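Local coordinates for protein Pre-mRNA-splicing factor SAD1 (Saccharomyces cerevisiae, PDB 4MSX) that promotes assembly of newly made U4 snRNA into the U4/U6 snRNP and is required for pre-mRNA splicing, as a catalytically inactive relative of ubiquitin-specific proteases, at residues 439-444 against 469-474; 377-382 against 396-401; 205-210 against 289-294. One frame throughout, in Å; residues are numbered along the deposited sequence.

In the fold
From the N terminus the chain first closes interaction 3, where 289-294, on the C-terminal part of helix 282-292, returns to 205-210 at the start of helix 206-214 after a largely helical excursion. Interaction 2 then joins 377-382 to 396-401 across a loop of 13 residues without helix or strand. Interaction 1 follows, closing the strand-rich stretch between 439-444 and 469-474. The three loops lie in series; none nests or crosses. Interactions 1 and 2 touch, since strands 374-379 and 472-480 are neighbours in one sheet and Phe474 O lies 2.8 Å from Phe379 N. Interaction 3 touches neither, its centre about 22 Å from that of interaction 1, yet packs against the start of strand 374-379 of interaction 2.

Interaction 1: 439-444 against 469-474; sequences HWITQL and FLKETF
Phe474 sets its CG opposite the backbone N (chi1 -179°), while Trp440 turns CG away from its own carbonyl carbon (chi1 -59°), and these two choices bring the far end of the indole over one face of the phenyl ring. Trp440 CH2 stands 3.6 Å above the Phe474 ring plane, over its centre, and Trp440 CZ3 comes to 3.4 Å from Phe474 CD2. The rings meet obliquely, at 45°, with 4.6 Å from the centroid of the indole's six-membered ring to that of Phe474. In the USP-like sheet, strands 438-446 and 472-480 both pair with 409-421, which separates their backbones and leaves side chains to make this contact; the nearest CA atoms, those of Trp440 and Phe474, are 9.1 Å apart. Replacing Phe474 by an alanine is likely to leave CZ3 and CH2 of the indole without their phenyl cover and to open a gap there. Farther along, Lys471 reaches in with an extended chain, its CD 4.2 Å from Gln443 NE2. Glu454 takes the charge of Lys471 in a salt bridge and also accepts from Gln443 NE2, while Gln443 OE1 is bonded by Asn416.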
loop_
_atom_site.group_PDB
_atom_site.type_symbol
_atom_site.label_atom_id
_atom_site.label_comp_id
_atom_site.label_asym_id
_atom_site.label_seq_id
_atom_site.Cartn_x
_atom_site.Cartn_y
_atom_site.Cartn_z
ATOM N N HIS A 439 -5.952 15.480 0.414
ATOM C CA HIS A 439 -4.810 14.810 -0.188
ATOM C C HIS A 439 -4.146 14.023 0.962
ATOM O O HIS A 439 -4.132 14.493 2.116
ATOM C CB HIS A 439 -3.856 15.844 -0.774
ATOM C CG HIS A 439 -2.534 15.299 -1.246
ATOM N ND1 HIS A 439 -2.414 14.184 -2.066
ATOM C CD2 HIS A 439 -1.267 15.740 -1.026
ATOM C CE1 HIS A 439 -1.132 13.953 -2.304
ATOM N NE2 HIS A 439 -0.415 14.883 -1.689
ATOM N N TRP A 440 -3.589 12.859 0.651
ATOM C CA TRP A 440 -3.099 11.945 1.717
ATOM C C TRP A 440 -1.630 11.674 1.466
ATOM O O TRP A 440 -1.225 11.368 0.331
ATOM C CB TRP A 440 -3.912 10.622 1.672
ATOM C CG TRP A 440 -5.394 10.857 1.855
ATOM C CD1 TRP A 440 -6.396 10.850 0.894
ATOM C CD2 TRP A 440 -6.024 11.148 3.104
ATOM N NE1 TRP A 440 -7.608 11.125 1.505
ATOM C CE2 TRP A 440 -7.395 11.338 2.855
ATOM C CE3 TRP A 440 -5.533 11.279 4.416
ATOM C CZ2 TRP A 440 -8.304 11.636 3.865
ATOM C CZ3 TRP A 440 -6.424 11.559 5.434
ATOM C CH2 TRP A 440 -7.809 11.747 5.156
ATOM N N ILE A 441 -0.823 11.772 2.512
ATOM C CA ILE A 441 0.585 11.422 2.338
ATOM C C ILE A 441 0.988 10.479 3.460
ATOM O O ILE A 441 0.324 10.385 4.493
ATOM C CB ILE A 441 1.479 12.655 2.318
ATOM C CG1 ILE A 441 1.449 13.326 3.682
ATOM C CG2 ILE A 441 1.012 13.667 1.204
ATOM C CD1 ILE A 441 2.355 14.540 3.763
ATOM N N THR A 442 2.049 9.721 3.216
ATOM C CA THR A 442 2.344 8.579 4.108
ATOM C C THR A 442 3.762 8.721 4.588
ATOM O O THR A 442 4.667 8.909 3.782
ATOM C CB THR A 442 2.182 7.240 3.338
ATOM O OG1 THR A 442 0.885 7.236 2.737
ATOM C CG2 THR A 442 2.332 5.977 4.269
ATOM N N GLN A 443 3.961 8.626 5.909
ATOM C CA GLN A 443 5.301 8.658 6.470
ATOM C C GLN A 443 5.589 7.294 7.049
ATOM O O GLN A 443 4.742 6.738 7.772
ATOM C CB GLN A 443 5.353 9.688 7.622
ATOM C CG GLN A 443 5.032 11.074 7.082
ATOM C CD GLN A 443 4.819 12.128 8.170
ATOM O OE1 GLN A 443 4.445 11.813 9.318
ATOM N NE2 GLN A 443 5.011 13.404 7.790
ATOM N N LEU A 444 6.768 6.752 6.755
ATOM C CA LEU A 444 7.063 5.391 7.179
ATOM C C LEU A 444 8.410 5.321 7.848
ATOM O O LEU A 444 9.361 5.939 7.384
ATOM C CB LEU A 444 7.168 4.444 5.938
ATOM C CG LEU A 444 5.839 4.392 5.142
ATOM C CD1 LEU A 444 6.032 3.571 3.831
ATOM C CD2 LEU A 444 4.747 3.743 5.992
ATOM N N PHE A 469 4.384 15.114 14.423
ATOM C CA PHE A 469 3.042 15.447 14.880
ATOM C C PHE A 469 2.605 16.813 14.443
ATOM O O PHE A 469 1.443 17.128 14.544
ATOM C CB PHE A 469 2.922 15.335 16.393
ATOM C CG PHE A 469 3.542 16.511 17.118
ATOM C CD1 PHE A 469 4.885 16.485 17.457
ATOM C CD2 PHE A 469 2.768 17.651 17.414
ATOM C CE1 PHE A 469 5.480 17.591 18.138
ATOM C CE2 PHE A 469 3.367 18.786 18.106
ATOM C CZ PHE A 469 4.717 18.742 18.419
ATOM N N LEU A 470 3.481 17.645 13.886
ATOM C CA LEU A 470 2.978 18.965 13.441
ATOM C C LEU A 470 1.993 18.914 12.269
ATOM O O LEU A 470 1.232 19.846 12.082
ATOM C CB LEU A 470 4.140 19.869 13.042
ATOM C CG LEU A 470 4.984 20.237 14.274
ATOM C CD1 LEU A 470 6.164 21.008 13.788
ATOM C CD2 LEU A 470 4.100 21.083 15.238
ATOM N N LYS A 471 2.010 17.840 11.488
ATOM C CA LYS A 471 1.019 17.702 10.394
ATOM C C LYS A 471 -0.211 16.981 10.910
ATOM O O LYS A 471 -0.162 16.316 11.984
ATOM C CB LYS A 471 1.655 16.887 9.240
ATOM C CG LYS A 471 2.819 17.638 8.603
ATOM C CD LYS A 471 3.160 17.115 7.206
ATOM C CE LYS A 471 4.254 17.964 6.539
ATOM N NZ LYS A 471 4.817 17.350 5.268
ATOM N N GLU A 472 -1.295 17.048 10.147
ATOM C CA GLU A 472 -2.549 16.507 10.647
ATOM C C GLU A 472 -2.625 14.967 10.510
ATOM O O GLU A 472 -3.015 14.465 9.434
ATOM C CB GLU A 472 -3.674 17.134 9.872
ATOM C CG GLU A 472 -5.048 16.880 10.471
ATOM C CD GLU A 472 -6.187 17.456 9.623
ATOM O OE1 GLU A 472 -6.264 18.697 9.488
ATOM O OE2 GLU A 472 -7.023 16.674 9.090
ATOM N N THR A 473 -2.329 14.259 11.597
ATOM C CA THR A 473 -2.349 12.798 11.605
ATOM C C THR A 473 -3.794 12.284 11.466
ATOM O O THR A 473 -4.759 12.824 12.067
ATOM C CB THR A 473 -1.659 12.198 12.870
ATOM O OG1 THR A 473 -1.656 10.782 12.742
ATOM C CG2 THR A 473 -2.425 12.590 14.185
ATOM N N PHE A 474 -3.968 11.269 10.623
ATOM C CA PHE A 474 -5.293 10.677 10.405
ATOM C C PHE A 474 -5.295 9.194 10.815
ATOM O O PHE A 474 -6.221 8.735 11.479
ATOM C CB PHE A 474 -5.654 10.790 8.905
ATOM C CG PHE A 474 -7.014 10.236 8.555
ATOM C CD1 PHE A 474 -8.176 10.840 9.033
ATOM C CD2 PHE A 474 -7.128 9.140 7.690
ATOM C CE1 PHE A 474 -9.430 10.340 8.702
ATOM C CE2 PHE A 474 -8.394 8.637 7.352
ATOM C CZ PHE A 474 -9.537 9.227 7.833
#

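Interaction 2: 377-382 against 396-401; sequences FHFNRF and TLVEFS
Arg381 reaches across to the backbone of Thr396 and the side chain of Val398. From CB, which lies over the centre of the Phe382 ring, the chain bends at CG (chi2 -75°) and then runs out straight through CD to the guanidinium. NE is spent on Thr473 O of strand 472-480. Beyond CZ, NH1 gives Thr396 O a bond of 2.8 Å with an N-H...O angle of 164°; that oxygen lies close to the guanidinium plane, although the donor is tilted 17° from the carbonyl plane. NH1 also bonds Asn394 O, just before 396-401. NH2 donates to a water 2.8 Å away, which in turn accepts from Val398 N at 2.9 Å, and NH2 lies 3.6 Å from Val398 CG2. NE thus ties the arginine to strand 472-480, while NH1 and NH2 hold the 394-398 backbone, NH2 through the water. Val398 turns its other methyl to Phe379, CG1 meeting Phe379 CE1 at 3.8 Å in an oblique approach. Within this USP-like fold, strand 374-379 runs antiparallel to 472-480 and parallel to 323-325, while 397-399 pairs with 344-346 in a separate two-stranded sheet; Phe379 packs on Ile347 and Leu350 of helix 347-350.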
loop_
_atom_site.group_PDB
_atom_site.type_symbol
_atom_site.label_atom_id
_atom_site.label_comp_id
_atom_site.label_asym_id
_atom_site.label_seq_id
_atom_site.Cartn_x
_atom_site.Cartn_y
_atom_site.Cartn_z
ATOM N N PHE A 377 -4.558 3.204 14.810
ATOM C CA PHE A 377 -5.477 4.220 15.325
ATOM C C PHE A 377 -5.986 5.044 14.169
ATOM O O PHE A 377 -5.250 5.327 13.226
ATOM C CB PHE A 377 -4.745 5.224 16.211
ATOM C CG PHE A 377 -4.186 4.623 17.490
ATOM C CD1 PHE A 377 -4.914 3.684 18.205
ATOM C CD2 PHE A 377 -2.951 5.032 17.965
ATOM C CE1 PHE A 377 -4.420 3.147 19.413
ATOM C CE2 PHE A 377 -2.425 4.482 19.175
ATOM C CZ PHE A 377 -3.149 3.541 19.870
ATOM N N HIS A 378 -7.202 5.514 14.324
ATOM C CA HIS A 378 -7.775 6.508 13.393
ATOM C C HIS A 378 -8.196 7.722 14.245
ATOM O O HIS A 378 -8.880 7.549 15.261
ATOM C CB HIS A 378 -9.016 5.896 12.759
ATOM C CG HIS A 378 -10.007 6.899 12.218
ATOM N ND1 HIS A 378 -11.339 6.882 12.579
ATOM C CD2 HIS A 378 -9.871 7.889 11.299
ATOM C CE1 HIS A 378 -11.981 7.846 11.926
ATOM N NE2 HIS A 378 -11.126 8.438 11.110
ATOM N N PHE A 379 -7.816 8.921 13.828
ATOM C CA PHE A 379 -8.233 10.159 14.556
ATOM C C PHE A 379 -9.442 10.697 13.854
ATOM O O PHE A 379 -9.393 10.958 12.656
ATOM C CB PHE A 379 -7.087 11.143 14.591
ATOM C CG PHE A 379 -5.893 10.563 15.315
ATOM C CD1 PHE A 379 -5.822 10.600 16.716
ATOM C CD2 PHE A 379 -4.917 9.873 14.621
ATOM C CE1 PHE A 379 -4.735 9.989 17.393
ATOM C CE2 PHE A 379 -3.844 9.246 15.278
ATOM C CZ PHE A 379 -3.752 9.313 16.660
ATOM N N ASN A 380 -10.540 10.864 14.587
ATOM C CA ASN A 380 -11.815 11.082 13.892
ATOM C C ASN A 380 -11.937 12.541 13.453
ATOM O O ASN A 380 -12.590 13.332 14.119
ATOM C CB ASN A 380 -12.965 10.712 14.806
ATOM C CG ASN A 380 -14.295 10.700 14.062
ATOM O OD1 ASN A 380 -14.314 10.742 12.824
ATOM N ND2 ASN A 380 -15.396 10.642 14.795
ATOM N N ARG A 381 -11.302 12.887 12.349
ATOM C CA ARG A 381 -11.306 14.269 11.837
ATOM C C ARG A 381 -12.632 14.724 11.210
ATOM O O ARG A 381 -13.010 15.908 11.318
ATOM C CB ARG A 381 -10.248 14.383 10.743
ATOM C CG ARG A 381 -8.812 14.008 11.212
ATOM C CD ARG A 381 -8.205 15.136 12.086
ATOM N NE ARG A 381 -6.879 14.770 12.622
ATOM C CZ ARG A 381 -6.198 15.542 13.472
ATOM N NH1 ARG A 381 -6.729 16.705 13.921
ATOM N NH2 ARG A 381 -5.016 15.147 13.882
ATOM N N PHE A 382 -13.292 13.809 10.505
ATOM C CA PHE A 382 -14.407 14.190 9.616
ATOM C C PHE A 382 -15.782 13.910 10.124
ATOM O O PHE A 382 -16.134 12.783 10.432
ATOM C CB PHE A 382 -14.317 13.398 8.312
ATOM C CG PHE A 382 -13.095 13.702 7.525
ATOM C CD1 PHE A 382 -12.767 15.008 7.230
ATOM C CD2 PHE A 382 -12.250 12.683 7.094
ATOM C CE1 PHE A 382 -11.628 15.329 6.517
ATOM C CE2 PHE A 382 -11.105 12.979 6.368
ATOM C CZ PHE A 382 -10.781 14.310 6.095
ATOM N N THR A 396 -7.869 19.709 15.742
ATOM C CA THR A 396 -7.157 19.643 17.022
ATOM C C THR A 396 -5.764 19.092 16.778
ATOM O O THR A 396 -5.580 18.084 16.058
ATOM C CB THR A 396 -7.911 18.764 18.056
ATOM O OG1 THR A 396 -9.241 19.268 18.248
ATOM C CG2 THR A 396 -7.194 18.722 19.374
ATOM N N LEU A 397 -4.764 19.741 17.366
ATOM C CA LEU A 397 -3.395 19.286 17.224
ATOM C C LEU A 397 -3.117 18.100 18.125
ATOM O O LEU A 397 -3.072 18.222 19.361
ATOM C CB LEU A 397 -2.416 20.422 17.484
ATOM C CG LEU A 397 -0.937 20.024 17.375
ATOM C CD1 LEU A 397 -0.660 19.506 15.987
ATOM C CD2 LEU A 397 -0.095 21.277 17.676
ATOM N N VAL A 398 -2.926 16.933 17.507
ATOM C CA VAL A 398 -2.650 15.717 18.265
ATOM C C VAL A 398 -1.143 15.522 18.459
ATOM O O VAL A 398 -0.363 15.345 17.489
ATOM C CB VAL A 398 -3.257 14.411 17.572
ATOM C CG1 VAL A 398 -2.895 13.180 18.388
ATOM C CG2 VAL A 398 -4.747 14.515 17.433
ATOM N N GLU A 399 -0.734 15.557 19.721
ATOM C CA GLU A 399 0.676 15.438 20.081
ATOM C C GLU A 399 1.076 14.002 20.399
ATOM O O GLU A 399 0.403 13.324 21.163
ATOM C CB GLU A 399 0.965 16.383 21.263
ATOM C CG GLU A 399 0.710 17.817 20.743
ATOM C CD GLU A 399 0.598 18.888 21.793
ATOM O OE1 GLU A 399 0.422 20.057 21.361
ATOM O OE2 GLU A 399 0.668 18.585 23.004
ATOM N N PHE A 400 2.184 13.553 19.822
ATOM C CA PHE A 400 2.649 12.205 20.064
ATOM C C PHE A 400 4.154 12.190 19.807
ATOM O O PHE A 400 4.672 13.048 19.092
ATOM C CB PHE A 400 1.938 11.199 19.138
ATOM C CG PHE A 400 2.106 11.523 17.651
ATOM C CD1 PHE A 400 3.218 11.085 16.979
ATOM C CD2 PHE A 400 1.149 12.273 16.979
ATOM C CE1 PHE A 400 3.378 11.354 15.580
ATOM C CE2 PHE A 400 1.283 12.579 15.599
ATOM C CZ PHE A 400 2.431 12.099 14.909
ATOM N N SER A 401 4.828 11.216 20.380
ATOM C CA SER A 401 6.254 11.003 20.131
ATOM C C SER A 401 6.364 9.637 19.517
ATOM O O SER A 401 5.405 9.148 18.908
ATOM C CB SER A 401 7.057 11.066 21.450
ATOM O OG SER A 401 6.710 9.973 22.305
HETATM O O HOH W 1 -2.920 16.759 14.653
#

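Interaction 3: 205-210 against 289-294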
loop_
_atom_site.group_PDB
_atom_site.type_symbol
_atom_site.label_atom_id
_atom_site.label_comp_id
_atom_site.label_asym_id
_atom_site.label_seq_id
_atom_site.Cartn_x
_atom_site.Cartn_y
_atom_site.Cartn_z
ATOM N N MET A 205 3.866 -3.950 7.198
ATOM C CA MET A 205 3.614 -4.828 8.370
ATOM C C MET A 205 4.340 -6.135 8.126
ATOM O O MET A 205 3.885 -6.980 7.360
ATOM C CB MET A 205 2.138 -5.132 8.536
ATOM C CG MET A 205 1.399 -3.863 8.937
ATOM S SD MET A 205 -0.386 -4.097 8.922
ATOM C CE MET A 205 -0.825 -2.454 9.509
ATOM N N VAL A 206 5.488 -6.288 8.754
ATOM C CA VAL A 206 6.410 -7.351 8.322
ATOM C C VAL A 206 5.825 -8.765 8.081
ATOM O O VAL A 206 6.151 -9.403 7.091
ATOM C CB VAL A 206 7.666 -7.367 9.208
ATOM C CG1 VAL A 206 8.488 -8.625 8.962
ATOM C CG2 VAL A 206 8.514 -6.118 8.870
ATOM N N PRO A 207 4.947 -9.255 8.952
ATOM C CA PRO A 207 4.410 -10.626 8.808
ATOM C C PRO A 207 3.485 -10.765 7.633
ATOM O O PRO A 207 3.342 -11.841 7.037
ATOM C CB PRO A 207 3.585 -10.850 10.089
ATOM C CG PRO A 207 3.935 -9.687 11.026
ATOM C CD PRO A 207 4.575 -8.596 10.227
ATOM N N VAL A 208 2.790 -9.679 7.312
ATOM C CA VAL A 208 1.949 -9.682 6.135
ATOM C C VAL A 208 2.847 -9.555 4.914
ATOM O O VAL A 208 2.684 -10.282 3.925
ATOM C CB VAL A 208 0.919 -8.469 6.192
ATOM C CG1 VAL A 208 0.055 -8.514 4.969
ATOM C CG2 VAL A 208 0.099 -8.536 7.484
ATOM N N ARG A 209 3.774 -8.607 4.964
ATOM C CA ARG A 209 4.664 -8.374 3.834
ATOM C C ARG A 209 5.405 -9.672 3.503
ATOM O O ARG A 209 5.448 -10.132 2.329
ATOM C CB ARG A 209 5.718 -7.327 4.165
ATOM C CG ARG A 209 6.736 -7.117 3.016
ATOM C CD ARG A 209 7.946 -6.363 3.526
ATOM N NE ARG A 209 8.777 -7.300 4.339
ATOM C CZ ARG A 209 9.959 -6.979 4.854
ATOM N NH1 ARG A 209 10.445 -5.768 4.641
ATOM N NH2 ARG A 209 10.659 -7.869 5.590
ATOM N N ASP A 210 5.989 -10.280 4.538
ATOM C CA ASP A 210 6.815 -11.494 4.280
ATOM C C ASP A 210 6.003 -12.595 3.616
ATOM O O ASP A 210 6.469 -13.290 2.688
ATOM C CB ASP A 210 7.453 -12.016 5.576
ATOM C CG ASP A 210 8.608 -11.154 6.029
ATOM O OD1 ASP A 210 8.814 -10.082 5.401
ATOM O OD2 ASP A 210 9.319 -11.534 7.015
ATOM N N ASN A 289 -5.820 -11.563 11.289
ATOM C CA ASN A 289 -6.477 -11.754 12.592
ATOM C C ASN A 289 -5.501 -11.854 13.754
ATOM O O ASN A 289 -5.710 -11.245 14.804
ATOM C CB ASN A 289 -7.477 -12.926 12.552
ATOM C CG ASN A 289 -8.813 -12.509 11.938
ATOM O OD1 ASN A 289 -9.680 -12.016 12.637
ATOM N ND2 ASN A 289 -8.950 -12.644 10.629
ATOM N N HIS A 290 -4.387 -12.549 13.582
ATOM C CA HIS A 290 -3.487 -12.667 14.692
ATOM C C HIS A 290 -2.709 -11.387 14.923
ATOM O O HIS A 290 -2.486 -10.958 16.061
ATOM C CB HIS A 290 -2.449 -13.804 14.474
ATOM C CG HIS A 290 -1.394 -13.802 15.525
ATOM N ND1 HIS A 290 -1.638 -14.219 16.817
ATOM C CD2 HIS A 290 -0.123 -13.347 15.511
ATOM C CE1 HIS A 290 -0.546 -14.054 17.543
ATOM N NE2 HIS A 290 0.386 -13.526 16.773
ATOM N N SER A 291 -2.273 -10.749 13.841
ATOM C CA SER A 291 -1.324 -9.663 14.019
ATOM C C SER A 291 -1.951 -8.259 14.204
ATOM O O SER A 291 -1.306 -7.374 14.768
ATOM C CB SER A 291 -0.392 -9.597 12.809
ATOM O OG SER A 291 0.379 -10.786 12.738
ATOM N N CYS A 292 -3.159 -8.066 13.673
ATOM C CA CYS A 292 -3.723 -6.708 13.520
ATOM C C CYS A 292 -5.024 -6.496 14.283
ATOM O O CYS A 292 -5.497 -5.348 14.434
ATOM C CB CYS A 292 -3.985 -6.422 12.008
ATOM S SG CYS A 292 -2.444 -6.388 11.127
ATOM N N LYS A 293 -5.653 -7.574 14.717
ATOM C CA LYS A 293 -7.013 -7.446 15.218
ATOM C C LYS A 293 -7.028 -7.282 16.742
ATOM O O LYS A 293 -6.536 -8.127 17.489
ATOM C CB LYS A 293 -7.880 -8.616 14.767
ATOM C CG LYS A 293 -9.310 -8.550 15.342
ATOM C CD LYS A 293 -10.240 -9.579 14.703
ATOM C CE LYS A 293 -10.759 -9.105 13.332
ATOM N NZ LYS A 293 -11.627 -10.121 12.639
ATOM N N GLY A 294 -7.484 -6.120 17.182
ATOM C CA GLY A 294 -7.544 -5.802 18.596
ATOM C C GLY A 294 -8.914 -6.141 19.126
ATOM O O GLY A 294 -9.817 -6.518 18.360
#
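Met205 and Cys292 each send their CB toward the other segment, and the contact is sulfur to sulfur: Met205 SD lies 3.8 Å from Cys292 SG. The methionine chain is extended at CG (chi2 172°), which carries SD well out from the backbone; it passes across the cysteine and is met at its sulfur from the side. Cys292 places SG beside its own backbone N (chi1 -65°), on the side that looks back at 205-210. A second, looser touch lies alongside. The pyrrolidine of Pro207 presents CB and CG to the hydroxyl of Ser291, with Pro207 CG 4.1 Å from Ser291 OG, and the closest CA pair is likewise Pro207 and Ser291, 7.8 Å apart. Met205 is the N-cap residue of helix 206-214, its carbonyl oxygen receiving Arg209 N at 2.9 Å. The contact therefore joins the first turn of that helix to the C-terminal part of helix 282-292 in the USP-like domain, beside strand 374-379, whose Phe374 touches Met205, Pro207 and Ser291; Phe274 of helix 266-280 packs on Cys292. With 129 Å² buried in all and Ser291 OG weakly bonded to Ile287 O of its own helix, what passes between the two segments is van der Waals packing of sulfur, ring carbons and a hydroxyl, which implies cohesion through shape with little directional preference.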